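Local coordinates for protein Xaa-Pro dipeptidase (Lactobacillus brevis, PDB 3I7M) that is the N-terminal domain of a probable manganese-dependent metallopeptidase of family M24B, an enzyme thought to cleave Xaa-Pro dipeptides, at residues Gln11-Ala14 and Met20-Leu23; Glu41-Leu46 and Ile76-His81; Ala45-Val48 and Pro54-Phe57; Asn83-Ile88 and Val111-Ala116; Met87-Val92 and Ala119-Pro124. One frame throughout, in Å; residues are numbered along the deposited sequence. Where two conformers were deposited one is given.

Contact 1 of 5, residues Gln11-Ala14 and Met20-Leu23; sequences QWTA and MTYL
The indole of Trp12 meets Thr21 at its edge: the hydroxyl OG1 of Thr21 lies near the ring plane, 4.0 Å from CZ3 of Trp12. The ring's further aromatic neighbours are His16, which stacks with it, and Phe133, whose plane is inclined to it, while Ile130 and Ala103 also touch it. This is helix-on-sheet packing in an alpha/beta domain of the creatinase/prolidase N-terminal type, in which helix 5-15 returns through a short connection to strand 20-23, an inner strand of a mixed six-stranded sheet. Backbone hydrogen bonds tie Thr21 to Val48 on one neighbouring strand, and Met20 and Tyr22 to Ala103 on the other. Alternation along the strand turns Thr21 to the helix, whereas selenomethionine Met20 and Tyr22 pack against helix 84-94.

The polar centre of the interface is a hydroxyl pair. Thr21 OG1 donates to Thr13 OG1 over 2.8 Å, and Thr13 OG1 is in turn bonded to Ile9 O, one turn back in its own helix. Thr13 can serve both because its OG1 stands beside its own backbone N (chi1 -57°), the usual way for a helical threonine to reach the carbonyl four residues earlier. The chain of bonds satisfies two buried hydroxyls without any charged group. Threonine suits both places, since each brings one hydroxyl to the chain and a methyl to the packing around it. The methyl CG2 of Thr13 packs beside the hydroxyl pair, 3.6 Å from Thr21 OG1 and 4.0 Å from the carbonyl carbon C of Met20.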
# COMPACT_ATOMS: atom_id res chain seq x y z
N GLN A 11 13.78 -0.27 -2.83
CA GLN A 11 14.89 0.43 -3.47
C GLN A 11 14.39 1.48 -4.47
O GLN A 11 14.88 2.62 -4.55
CB GLN A 11 15.82 -0.59 -4.15
CG GLN A 11 17.01 0.02 -4.84
CD GLN A 11 17.75 -0.98 -5.70
OE1 GLN A 11 17.50 -1.10 -6.91
NE2 GLN A 11 18.68 -1.70 -5.08
N TRP A 12 13.39 1.08 -5.24
CA TRP A 12 12.77 1.96 -6.24
C TRP A 12 12.20 3.18 -5.54
O TRP A 12 12.36 4.31 -5.99
CB TRP A 12 11.69 1.19 -7.05
CG TRP A 12 11.03 1.99 -8.12
CD1 TRP A 12 11.34 2.03 -9.43
CD2 TRP A 12 9.91 2.93 -7.95
NE1 TRP A 12 10.48 2.88 -10.10
CE2 TRP A 12 9.62 3.46 -9.21
CE3 TRP A 12 9.11 3.31 -6.87
CZ2 TRP A 12 8.59 4.38 -9.41
CZ3 TRP A 12 8.15 4.24 -7.05
CH2 TRP A 12 7.89 4.79 -8.32
N THR A 13 11.51 2.91 -4.43
CA THR A 13 10.89 3.98 -3.63
C THR A 13 11.97 4.99 -3.18
O THR A 13 11.81 6.18 -3.30
CB THR A 13 10.18 3.36 -2.47
OG1 THR A 13 9.21 2.40 -2.97
CG2 THR A 13 9.45 4.37 -1.63
N ALA A 14 13.06 4.48 -2.63
CA ALA A 14 14.16 5.35 -2.20
C ALA A 14 14.83 6.10 -3.34
O ALA A 14 15.05 7.32 -3.26
CB ALA A 14 15.18 4.45 -1.41
N MSE A 20 6.79 6.90 0.54
CA MSE A 20 6.18 5.56 0.60
C MSE A 20 5.62 5.28 -0.76
O MSE A 20 5.39 6.16 -1.58
CB MSE A 20 5.13 5.41 1.64
CG MSE A 20 3.97 6.31 1.39
SE MSE A 20 2.72 6.31 2.85
CE MSE A 20 1.32 7.15 2.05
N THR A 21 5.40 3.98 -0.99
CA THR A 21 4.68 3.45 -2.14
C THR A 21 3.42 2.77 -1.64
O THR A 21 3.53 1.90 -0.75
CB THR A 21 5.58 2.53 -2.89
OG1 THR A 21 6.60 3.33 -3.53
CG2 THR A 21 4.84 1.79 -3.96
N TYR A 22 2.28 3.10 -2.24
CA TYR A 22 0.97 2.52 -1.86
C TYR A 22 0.55 1.64 -2.99
O TYR A 22 0.22 2.15 -4.09
CB TYR A 22 0.00 3.67 -1.61
CG TYR A 22 -1.38 3.18 -1.23
CD1 TYR A 22 -1.71 3.00 0.10
CD2 TYR A 22 -2.36 3.05 -2.16
CE1 TYR A 22 -2.96 2.53 0.45
CE2 TYR A 22 -3.66 2.57 -1.81
CZ TYR A 22 -3.91 2.38 -0.50
OH TYR A 22 -5.17 1.88 -0.14
N LEU A 23 0.57 0.31 -2.81
CA LEU A 23 0.18 -0.69 -3.84
C LEU A 23 -1.26 -1.12 -3.58
O LEU A 23 -1.61 -1.47 -2.42
CB LEU A 23 1.11 -1.86 -3.76
CG LEU A 23 2.56 -1.52 -4.07
CD1 LEU A 23 3.37 -2.81 -3.90
CD2 LEU A 23 2.80 -0.86 -5.42

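Contact 2 of 5, residues Glu41-Leu46 and Ile76-His81; sequences ERVLAL and IGYLDH
Tyr78 reaches across to the backbone of the 41-46 segment, where its OH accepts the amide hydrogen of Val43 over 2.9 Å (Val43 N to Tyr78 OH, somewhat bent at 148°). The same oxygen sits close to the aliphatic start of Arg42, 3.1 Å from Arg42 CB. Carbonyl oxygen Val43 O lies near the plane of the phenol at its edge, 3.5 Å from Tyr78 CE2; it is buried and has no hydrogen-bond partner. Tyrosine suits this place because its long apolar ring ends in a hydroxyl.

Beside this, Arg42 and Asp80, both exposed, form a salt bridge at the rim. Arg42 NE to Asp80 OD1 is 2.9 Å and nearly straight; the second bond, Arg42 NH1 to Asp80 OD2 at 3.4 Å, is weak. OD1 lies in the guanidinium plane, but the arginine approaches from above the carboxylate, with the two planes 65° apart, so this is no coplanar fork.

Further out, Tyr78 CB points toward 41-46, and with CG between backbone N and carbonyl carbon (chi1 83°) the hydroxyl arrives at Val43 N; Phe57 packs against the ring. Arg113 donates from NH2 to Glu41 O and from NH1 to Arg42 O.

The contact thus joins the approach to strand 45-48 with the exit from strand 75-78, two strands separated in the sheet by strand 55-59, while Pro84 and Trp85 of helix 84-94 pack on Val43.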
# COMPACT_ATOMS: atom_id res chain seq x y z
N GLU A 41 -14.98 -3.69 -3.31
CA GLU A 41 -15.33 -2.36 -2.87
C GLU A 41 -14.50 -1.99 -1.65
O GLU A 41 -14.15 -0.84 -1.47
CB GLU A 41 -16.82 -2.23 -2.61
CG GLU A 41 -17.71 -2.75 -3.78
CD GLU A 41 -18.87 -1.84 -4.13
OE1 GLU A 41 -19.20 -0.92 -3.34
OE2 GLU A 41 -19.46 -2.04 -5.21
N ARG A 42 -14.09 -2.96 -0.84
CA ARG A 42 -13.30 -2.66 0.34
C ARG A 42 -11.83 -2.34 0.00
O ARG A 42 -11.43 -2.28 -1.17
CB ARG A 42 -13.43 -3.74 1.40
CG ARG A 42 -14.81 -3.68 2.19
CD ARG A 42 -14.94 -4.91 3.07
NE ARG A 42 -16.24 -5.18 3.67
CZ ARG A 42 -17.28 -5.54 2.95
NH1 ARG A 42 -18.41 -5.86 3.54
NH2 ARG A 42 -17.18 -5.61 1.64
N VAL A 43 -11.04 -2.09 1.02
CA VAL A 43 -9.70 -1.54 0.83
C VAL A 43 -8.67 -2.59 1.20
O VAL A 43 -8.61 -3.10 2.35
CB VAL A 43 -9.50 -0.24 1.65
CG1 VAL A 43 -8.04 0.29 1.48
CG2 VAL A 43 -10.50 0.78 1.31
N LEU A 44 -7.85 -2.99 0.24
CA LEU A 44 -6.71 -3.89 0.41
C LEU A 44 -5.48 -3.18 -0.15
O LEU A 44 -5.54 -2.70 -1.30
CB LEU A 44 -6.93 -5.17 -0.35
CG LEU A 44 -5.75 -6.13 -0.48
CD1 LEU A 44 -5.39 -6.79 0.88
CD2 LEU A 44 -6.00 -7.20 -1.53
N ALA A 45 -4.45 -3.04 0.66
CA ALA A 45 -3.26 -2.31 0.21
C ALA A 45 -2.03 -2.91 0.78
O ALA A 45 -2.04 -3.54 1.85
CB ALA A 45 -3.39 -0.83 0.70
N LEU A 46 -0.92 -2.67 0.10
CA LEU A 46 0.41 -3.06 0.56
C LEU A 46 1.27 -1.80 0.51
O LEU A 46 1.40 -1.20 -0.55
CB LEU A 46 0.97 -4.20 -0.27
CG LEU A 46 2.16 -4.96 0.30
CD1 LEU A 46 2.32 -6.30 -0.44
CD2 LEU A 46 3.37 -4.08 0.16
N ILE A 76 -2.78 -5.48 9.02
CA ILE A 76 -3.66 -4.69 9.79
C ILE A 76 -5.04 -4.79 9.20
O ILE A 76 -5.25 -4.53 8.02
CB ILE A 76 -3.24 -3.18 9.81
CG1 ILE A 76 -1.83 -3.01 10.40
CG2 ILE A 76 -4.22 -2.33 10.58
CD1 ILE A 76 -0.76 -3.17 9.41
N GLY A 77 -6.00 -5.20 9.99
CA GLY A 77 -7.35 -5.30 9.51
C GLY A 77 -8.25 -4.19 9.93
O GLY A 77 -7.99 -3.46 10.91
N TYR A 78 -9.32 -4.07 9.19
CA TYR A 78 -10.37 -3.12 9.54
C TYR A 78 -11.72 -3.73 9.39
O TYR A 78 -12.02 -4.57 8.52
CB TYR A 78 -10.26 -1.81 8.74
CG TYR A 78 -10.86 -1.82 7.36
CD1 TYR A 78 -12.03 -1.18 7.08
CD2 TYR A 78 -10.18 -2.43 6.29
CE1 TYR A 78 -12.60 -1.18 5.86
CE2 TYR A 78 -10.75 -2.41 5.03
CZ TYR A 78 -11.92 -1.77 4.80
OH TYR A 78 -12.45 -1.72 3.52
N LEU A 79 -12.65 -3.26 10.25
CA LEU A 79 -14.04 -3.72 10.24
C LEU A 79 -14.88 -2.86 9.34
O LEU A 79 -14.49 -1.74 9.04
CB LEU A 79 -14.60 -3.77 11.67
CG LEU A 79 -13.86 -4.86 12.48
CD1 LEU A 79 -13.97 -4.53 14.00
CD2 LEU A 79 -14.36 -6.22 12.18
N ASP A 80 -16.03 -3.41 8.92
CA ASP A 80 -16.79 -2.91 7.78
C ASP A 80 -17.21 -1.44 7.93
O ASP A 80 -17.39 -0.74 6.93
CB ASP A 80 -18.03 -3.82 7.51
CG ASP A 80 -17.65 -5.20 6.96
OD1 ASP A 80 -16.47 -5.36 6.55
OD2 ASP A 80 -18.51 -6.11 6.89
N HIS A 81 -17.39 -0.99 9.18
CA HIS A 81 -17.89 0.36 9.41
C HIS A 81 -16.80 1.34 9.90
O HIS A 81 -17.05 2.51 10.14
CB HIS A 81 -19.09 0.31 10.33
CG HIS A 81 -20.20 -0.56 9.82
ND1 HIS A 81 -20.99 -0.21 8.75
CD2 HIS A 81 -20.63 -1.79 10.22
CE1 HIS A 81 -21.86 -1.18 8.51
NE2 HIS A 81 -21.67 -2.14 9.40

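Contact 3 of 5, residues Ala45-Val48 and Pro54-Phe57; sequences ALVV and PFIF
Phe55 carries its CG between the backbone N and the carbonyl carbon (chi1 67°), a rotation that leans the ring across to the neighbouring strand, where Val47 covers one face. Val47 meets it with CG1 anti to its own backbone N, setting CB over that face, with the methyls near the rim at CE2 and CZ. The two side chains lie side by side and form a CH-pi contact, Val47 CB being 4.0 Å from the Phe55 ring centroid and 19° off its normal.

They belong to a beta hairpin in which strand 45-48 is followed by the antiparallel strand 55-59, both inner strands of the domain's sheet. Val47 with Phe55 and Ala45 with Phe57 are hydrogen-bonded pairs, each closed by two backbone bonds. The shortest are Ala45 N to Phe57 O and Phe57 N to Ala45 O, both 2.8 Å, whereas Phe55 N to Val47 O, next to the turn, is longer at 3.1 Å. Leu46 and Ile56 make the non-hydrogen-bonded pair between them.

Side chains divide accordingly. Ala45, Val47, Phe55 and Phe57 face helix 84-94, and the small Ala45 leaves room there for Tyr22 of the adjoining strand. Leu46 and Ile56 occupy the other face, where Trp71 touches both; their branched chains mesh with Leu46 CG 3.7 Å from Ile56 CG1. Beta-branched and aromatic residues suit a buried sheet covered on both sides. Pro54 lies outside the paired register; its CB packs tightly, 3.1 Å from Val47 O, the oxygen that accepts from Phe55 N.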
# COMPACT_ATOMS: atom_id res chain seq x y z
N ALA A 45 -4.45 -3.04 0.66
CA ALA A 45 -3.26 -2.31 0.21
C ALA A 45 -2.03 -2.91 0.78
O ALA A 45 -2.04 -3.54 1.85
CB ALA A 45 -3.39 -0.83 0.70
N LEU A 46 -0.92 -2.67 0.10
CA LEU A 46 0.41 -3.06 0.56
C LEU A 46 1.27 -1.80 0.51
O LEU A 46 1.40 -1.20 -0.55
CB LEU A 46 0.97 -4.20 -0.27
CG LEU A 46 2.16 -4.96 0.30
CD1 LEU A 46 2.32 -6.30 -0.44
CD2 LEU A 46 3.37 -4.08 0.16
N VAL A 47 1.77 -1.36 1.65
CA VAL A 47 2.50 -0.10 1.79
C VAL A 47 3.95 -0.39 2.01
O VAL A 47 4.31 -1.16 2.88
CB VAL A 47 1.96 0.74 2.92
CG1 VAL A 47 2.78 2.03 3.11
CG2 VAL A 47 0.45 0.98 2.66
N VAL A 48 4.77 0.20 1.16
CA VAL A 48 6.21 -0.05 1.16
C VAL A 48 6.94 1.30 1.43
O VAL A 48 6.56 2.37 0.96
CB VAL A 48 6.68 -0.56 -0.21
CG1 VAL A 48 8.26 -0.80 -0.30
CG2 VAL A 48 5.94 -1.84 -0.62
N PRO A 54 7.52 -2.98 5.43
CA PRO A 54 6.19 -2.71 4.85
C PRO A 54 5.08 -3.23 5.74
O PRO A 54 5.33 -3.89 6.75
CB PRO A 54 6.21 -3.50 3.57
CG PRO A 54 7.03 -4.77 3.94
CD PRO A 54 8.11 -4.21 4.88
N PHE A 55 3.84 -2.99 5.34
CA PHE A 55 2.70 -3.61 5.98
C PHE A 55 1.61 -3.81 4.94
O PHE A 55 1.57 -3.16 3.88
CB PHE A 55 2.17 -2.83 7.17
CG PHE A 55 1.56 -1.51 6.87
CD1 PHE A 55 0.20 -1.36 6.59
CD2 PHE A 55 2.33 -0.37 6.94
CE1 PHE A 55 -0.35 -0.12 6.33
CE2 PHE A 55 1.82 0.89 6.74
CZ PHE A 55 0.44 1.03 6.44
N ILE A 56 0.70 -4.72 5.21
CA ILE A 56 -0.52 -4.91 4.44
C ILE A 56 -1.70 -4.40 5.27
O ILE A 56 -1.74 -4.58 6.50
CB ILE A 56 -0.73 -6.36 4.03
CG1 ILE A 56 0.31 -6.69 3.01
CG2 ILE A 56 -2.13 -6.64 3.49
CD1 ILE A 56 0.30 -8.18 2.62
N PHE A 57 -2.67 -3.78 4.60
CA PHE A 57 -3.91 -3.31 5.22
C PHE A 57 -5.06 -3.97 4.48
O PHE A 57 -5.07 -4.01 3.24
CB PHE A 57 -4.02 -1.80 5.12
CG PHE A 57 -5.15 -1.24 5.85
CD1 PHE A 57 -5.02 -0.88 7.20
CD2 PHE A 57 -6.40 -1.05 5.25
CE1 PHE A 57 -6.12 -0.37 7.91
CE2 PHE A 57 -7.46 -0.54 6.02
CZ PHE A 57 -7.26 -0.23 7.32

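Contact 4 of 5, residues Asn83-Ile88 and Val111-Ala116; sequences NPWAMI and VARMEA
This is a helix-helix contact near the surface of the alpha/beta domain, between the first turn of helix 84-94 and helix 111-118, with one tryptophan wedged between them. Ala116 presses its methyl onto a face of Trp85: its CB stands 3.5 Å from the centroid of the five-membered ring, only 6° off the normal, a CH-pi contact. Alanine is small enough to bring the backbones together, with Trp85 CA and Ala116 CA 6.4 Å apart. The six-membered ring reaches on to Arg113, one turn earlier on helix 111-118, whose CB lies 3.8 Å from Trp85 CH2 and whose carbonyl oxygen stands over that face.

Of its side chain, Arg113 gives the indole the aliphatic CB and CG. Its guanidinium, nearly perpendicular to the indole, travels on to the carbonyls of Glu41 and Arg42, where both terminal nitrogens find hydrogen bonds.

The wedge starts at a capped helix end. Asn83, the N-cap, accepts from Ala86 N at OD1 over 3.1 Å and weakly from Trp85 N. Next comes Pro84: a first-turn residue has no helical carbonyl for an N-H to reach, so proline's lack of one costs nothing. Its CG sits 4.0 Å above the opposite face of the Trp85 ring.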
# COMPACT_ATOMS: atom_id res chain seq x y z
N ASN A 83 -13.18 3.59 9.30
CA ASN A 83 -12.65 4.40 8.20
C ASN A 83 -11.25 3.87 7.79
O ASN A 83 -10.28 4.08 8.50
CB ASN A 83 -12.53 5.89 8.60
CG ASN A 83 -12.04 6.81 7.44
OD1 ASN A 83 -11.34 6.40 6.53
ND2 ASN A 83 -12.46 8.06 7.47
N PRO A 84 -11.16 3.16 6.66
CA PRO A 84 -9.90 2.53 6.32
C PRO A 84 -8.79 3.54 6.02
O PRO A 84 -7.65 3.29 6.28
CB PRO A 84 -10.23 1.65 5.12
CG PRO A 84 -11.39 2.38 4.45
CD PRO A 84 -12.20 2.92 5.63
N TRP A 85 -9.16 4.71 5.47
CA TRP A 85 -8.18 5.69 5.11
C TRP A 85 -7.49 6.30 6.34
O TRP A 85 -6.28 6.49 6.34
CB TRP A 85 -8.80 6.78 4.20
CG TRP A 85 -9.50 6.16 3.03
CD1 TRP A 85 -10.84 6.08 2.82
CD2 TRP A 85 -8.87 5.39 1.99
NE1 TRP A 85 -11.07 5.33 1.67
CE2 TRP A 85 -9.88 4.93 1.16
CE3 TRP A 85 -7.55 5.09 1.69
CZ2 TRP A 85 -9.57 4.13 -0.01
CZ3 TRP A 85 -7.29 4.32 0.56
CH2 TRP A 85 -8.30 3.85 -0.24
N ALA A 86 -8.31 6.58 7.35
CA ALA A 86 -7.77 7.10 8.60
C ALA A 86 -6.90 6.08 9.26
O ALA A 86 -5.85 6.42 9.77
CB ALA A 86 -8.85 7.54 9.53
N MSE A 87 -7.30 4.82 9.20
CA MSE A 87 -6.51 3.77 9.82
C MSE A 87 -5.20 3.51 9.09
O MSE A 87 -4.20 3.31 9.72
CB MSE A 87 -7.33 2.53 9.90
CG MSE A 87 -8.42 2.68 10.90
SE MSE A 87 -9.61 1.20 10.88
CE MSE A 87 -8.47 -0.21 11.56
N ILE A 88 -5.19 3.56 7.76
CA ILE A 88 -3.95 3.43 7.02
C ILE A 88 -3.05 4.58 7.38
O ILE A 88 -1.86 4.41 7.58
CB ILE A 88 -4.21 3.47 5.48
CG1 ILE A 88 -4.82 2.16 5.01
CG2 ILE A 88 -2.90 3.72 4.69
CD1 ILE A 88 -5.55 2.26 3.71
N VAL A 111 -9.43 7.53 -8.74
CA VAL A 111 -9.21 8.90 -8.27
C VAL A 111 -9.73 9.06 -6.85
O VAL A 111 -9.10 9.71 -6.02
CB VAL A 111 -9.78 9.92 -9.22
CG1 VAL A 111 -9.67 11.32 -8.64
CG2 VAL A 111 -9.04 9.98 -10.59
N ALA A 112 -10.97 8.57 -6.57
CA ALA A 112 -11.57 8.84 -5.27
C ALA A 112 -10.72 8.25 -4.15
O ALA A 112 -10.68 8.76 -3.02
CB ALA A 112 -12.97 8.26 -5.19
N ARG A 113 -10.05 7.12 -4.42
CA ARG A 113 -9.26 6.47 -3.42
C ARG A 113 -7.97 7.20 -3.20
O ARG A 113 -7.48 7.36 -2.07
CB ARG A 113 -9.06 4.96 -3.77
CG ARG A 113 -10.32 4.20 -3.79
CD ARG A 113 -10.17 2.76 -4.04
NE ARG A 113 -11.48 2.17 -4.21
CZ ARG A 113 -11.95 1.12 -3.59
NH1 ARG A 113 -11.15 0.39 -2.83
NH2 ARG A 113 -13.23 0.76 -3.83
N MSE A 114 -7.29 7.61 -4.28
CA MSE A 114 -6.14 8.48 -4.13
C MSE A 114 -6.49 9.68 -3.29
O MSE A 114 -5.74 10.02 -2.40
CB MSE A 114 -5.57 8.94 -5.46
CG MSE A 114 -4.51 10.04 -5.29
SE MSE A 114 -3.86 10.71 -6.93
CE MSE A 114 -5.45 11.70 -7.45
N GLU A 115 -7.60 10.33 -3.57
CA GLU A 115 -7.97 11.54 -2.83
C GLU A 115 -8.28 11.22 -1.39
O GLU A 115 -7.99 12.04 -0.50
CB GLU A 115 -9.13 12.29 -3.55
CG GLU A 115 -8.71 12.85 -4.85
CD GLU A 115 -9.80 13.61 -5.69
OE1 GLU A 115 -10.95 13.53 -5.32
OE2 GLU A 115 -9.36 14.27 -6.64
N ALA A 116 -8.95 10.11 -1.12
CA ALA A 116 -9.28 9.77 0.28
C ALA A 116 -8.03 9.54 1.09
O ALA A 116 -7.90 9.91 2.25
CB ALA A 116 -10.16 8.56 0.34

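Contact 5 of 5, residues Met87-Val92 and Ala119-Pro124; sequences MIADQV and AQFSAP
Phe121 is turned obliquely to the 87-92 part of helix 84-94, leading with one corner of its ring, and Val92 crosses it at about a right angle. The CE2-CZ corner does the touching: both atoms lie 3.8 Å from Ala89 CB, and CE2 is also 3.9 Å from Val92 CG1, one helical turn further along the same side. With CG beside its backbone N (chi1 -59°), the phenylalanine sends its ring from the loop toward that side. Val92 has CG1 anti to its backbone N, which brings that methyl forward to the ring.

Gln120 lies alongside by its aliphatic stem, with Gln120 CB 3.5 Å from Ala89 CB. Its chain then bends at chi2 (-71°), running toward Trp85 and Ala86 at the start of the helix. Ala89 therefore takes both loop residues on a single methyl, and its small size allows the backbones to approach to 6.1 Å between the CA atoms of Ala89 and Gln120.

Selenomethionine Met20, on the sheet, touches both Val92 and Phe121, so the ring helps to close the helix-sheet layer. No hydrogen bond spans these segments: the contact is held by apolar packing, which gives little directional control, while the bond from Lys93 to the carbonyl of Gln120 adds a polar tie.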
# COMPACT_ATOMS: atom_id res chain seq x y z
N MSE A 87 -7.30 4.82 9.20
CA MSE A 87 -6.51 3.77 9.82
C MSE A 87 -5.20 3.51 9.09
O MSE A 87 -4.20 3.31 9.72
CB MSE A 87 -7.33 2.53 9.90
CG MSE A 87 -8.42 2.68 10.90
SE MSE A 87 -9.61 1.20 10.88
CE MSE A 87 -8.47 -0.21 11.56
N ILE A 88 -5.19 3.56 7.76
CA ILE A 88 -3.95 3.43 7.02
C ILE A 88 -3.05 4.58 7.38
O ILE A 88 -1.86 4.41 7.58
CB ILE A 88 -4.21 3.47 5.48
CG1 ILE A 88 -4.82 2.16 5.01
CG2 ILE A 88 -2.90 3.72 4.69
CD1 ILE A 88 -5.55 2.26 3.71
N ALA A 89 -3.63 5.78 7.42
CA ALA A 89 -2.81 6.95 7.71
C ALA A 89 -2.24 6.85 9.13
O ALA A 89 -1.07 7.27 9.37
CB ALA A 89 -3.66 8.23 7.58
N ASP A 90 -3.03 6.34 10.09
CA ASP A 90 -2.54 6.16 11.44
C ASP A 90 -1.33 5.21 11.45
O ASP A 90 -0.36 5.44 12.14
CB ASP A 90 -3.65 5.61 12.35
CG ASP A 90 -4.80 6.59 12.56
OD1 ASP A 90 -4.65 7.80 12.24
OD2 ASP A 90 -5.87 6.14 13.05
N GLN A 91 -1.38 4.13 10.67
CA GLN A 91 -0.25 3.19 10.56
C GLN A 91 1.00 3.91 10.03
O GLN A 91 2.12 3.60 10.43
CB GLN A 91 -0.61 1.97 9.71
CG GLN A 91 -1.65 1.12 10.34
CD GLN A 91 -1.20 0.44 11.59
OE1 GLN A 91 -0.06 0.04 11.67
NE2 GLN A 91 -2.10 0.25 12.50
N VAL A 92 0.82 4.78 9.04
CA VAL A 92 1.93 5.54 8.47
C VAL A 92 2.49 6.54 9.50
O VAL A 92 3.71 6.62 9.70
CB VAL A 92 1.48 6.21 7.16
CG1 VAL A 92 2.54 7.21 6.61
CG2 VAL A 92 1.14 5.18 6.07
N ALA A 119 -6.19 13.00 1.63
CA ALA A 119 -6.88 13.85 2.64
C ALA A 119 -6.42 13.58 4.04
O ALA A 119 -6.58 14.45 4.89
CB ALA A 119 -8.38 13.67 2.54
N GLN A 120 -5.82 12.45 4.31
CA GLN A 120 -5.42 12.10 5.68
C GLN A 120 -4.06 12.64 6.06
O GLN A 120 -3.68 12.52 7.22
CB GLN A 120 -5.45 10.59 5.81
CG GLN A 120 -6.82 10.04 5.67
CD GLN A 120 -7.76 10.35 6.86
OE1 GLN A 120 -7.31 10.39 8.01
NE2 GLN A 120 -9.00 10.64 6.57
N PHE A 121 -3.33 13.20 5.10
CA PHE A 121 -1.95 13.68 5.27
C PHE A 121 -1.85 15.17 5.06
O PHE A 121 -2.69 15.74 4.38
CB PHE A 121 -1.01 12.95 4.36
CG PHE A 121 -1.01 11.47 4.58
CD1 PHE A 121 -1.47 10.62 3.60
CD2 PHE A 121 -0.53 10.93 5.76
CE1 PHE A 121 -1.48 9.28 3.80
CE2 PHE A 121 -0.53 9.56 5.91
CZ PHE A 121 -0.99 8.77 4.92
N SER A 122 -0.82 15.81 5.62
CA SER A 122 -0.86 17.28 5.59
C SER A 122 -0.62 17.88 4.22
O SER A 122 -1.35 18.78 3.81
CB SER A 122 0.07 17.89 6.61
OG SER A 122 1.25 17.16 6.67
N ALA A 123 0.36 17.39 3.48
CA ALA A 123 0.60 17.93 2.14
C ALA A 123 1.39 16.96 1.30
O ALA A 123 2.53 17.18 0.94
CB ALA A 123 1.26 19.30 2.15
N PRO A 124 0.77 15.85 0.97
CA PRO A 124 1.45 14.85 0.13
C PRO A 124 1.42 15.24 -1.35
O PRO A 124 0.62 16.11 -1.74
CB PRO A 124 0.58 13.60 0.34
CG PRO A 124 -0.81 14.20 0.55
CD PRO A 124 -0.61 15.43 1.31

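In the fold
The five contacts knit together one domain: its sheet (contact 3 and the strand ends of contact 2), a helix on it (contact 1), and helix 84-94 with its neighbours (contacts 4 and 5). Contacts 1 and 3, centres about 10 Å apart, meet where strands 20-23 and 45-48 pair, Leu23 N to Leu46 O being a probable hydrogen bond of 2.8 Å. Contact 2 shares Ala45 and Leu46 with contact 3. Contacts 4 and 5, centres about 8 Å apart, follow each other along helix 84-94, which packs on the hairpin through Phe57 CG and Ile88 CG1 at 3.5 Å. Contact 2 joins contact 4 through Arg113. The family's manganese-dependent peptidase domain is absent from this chain.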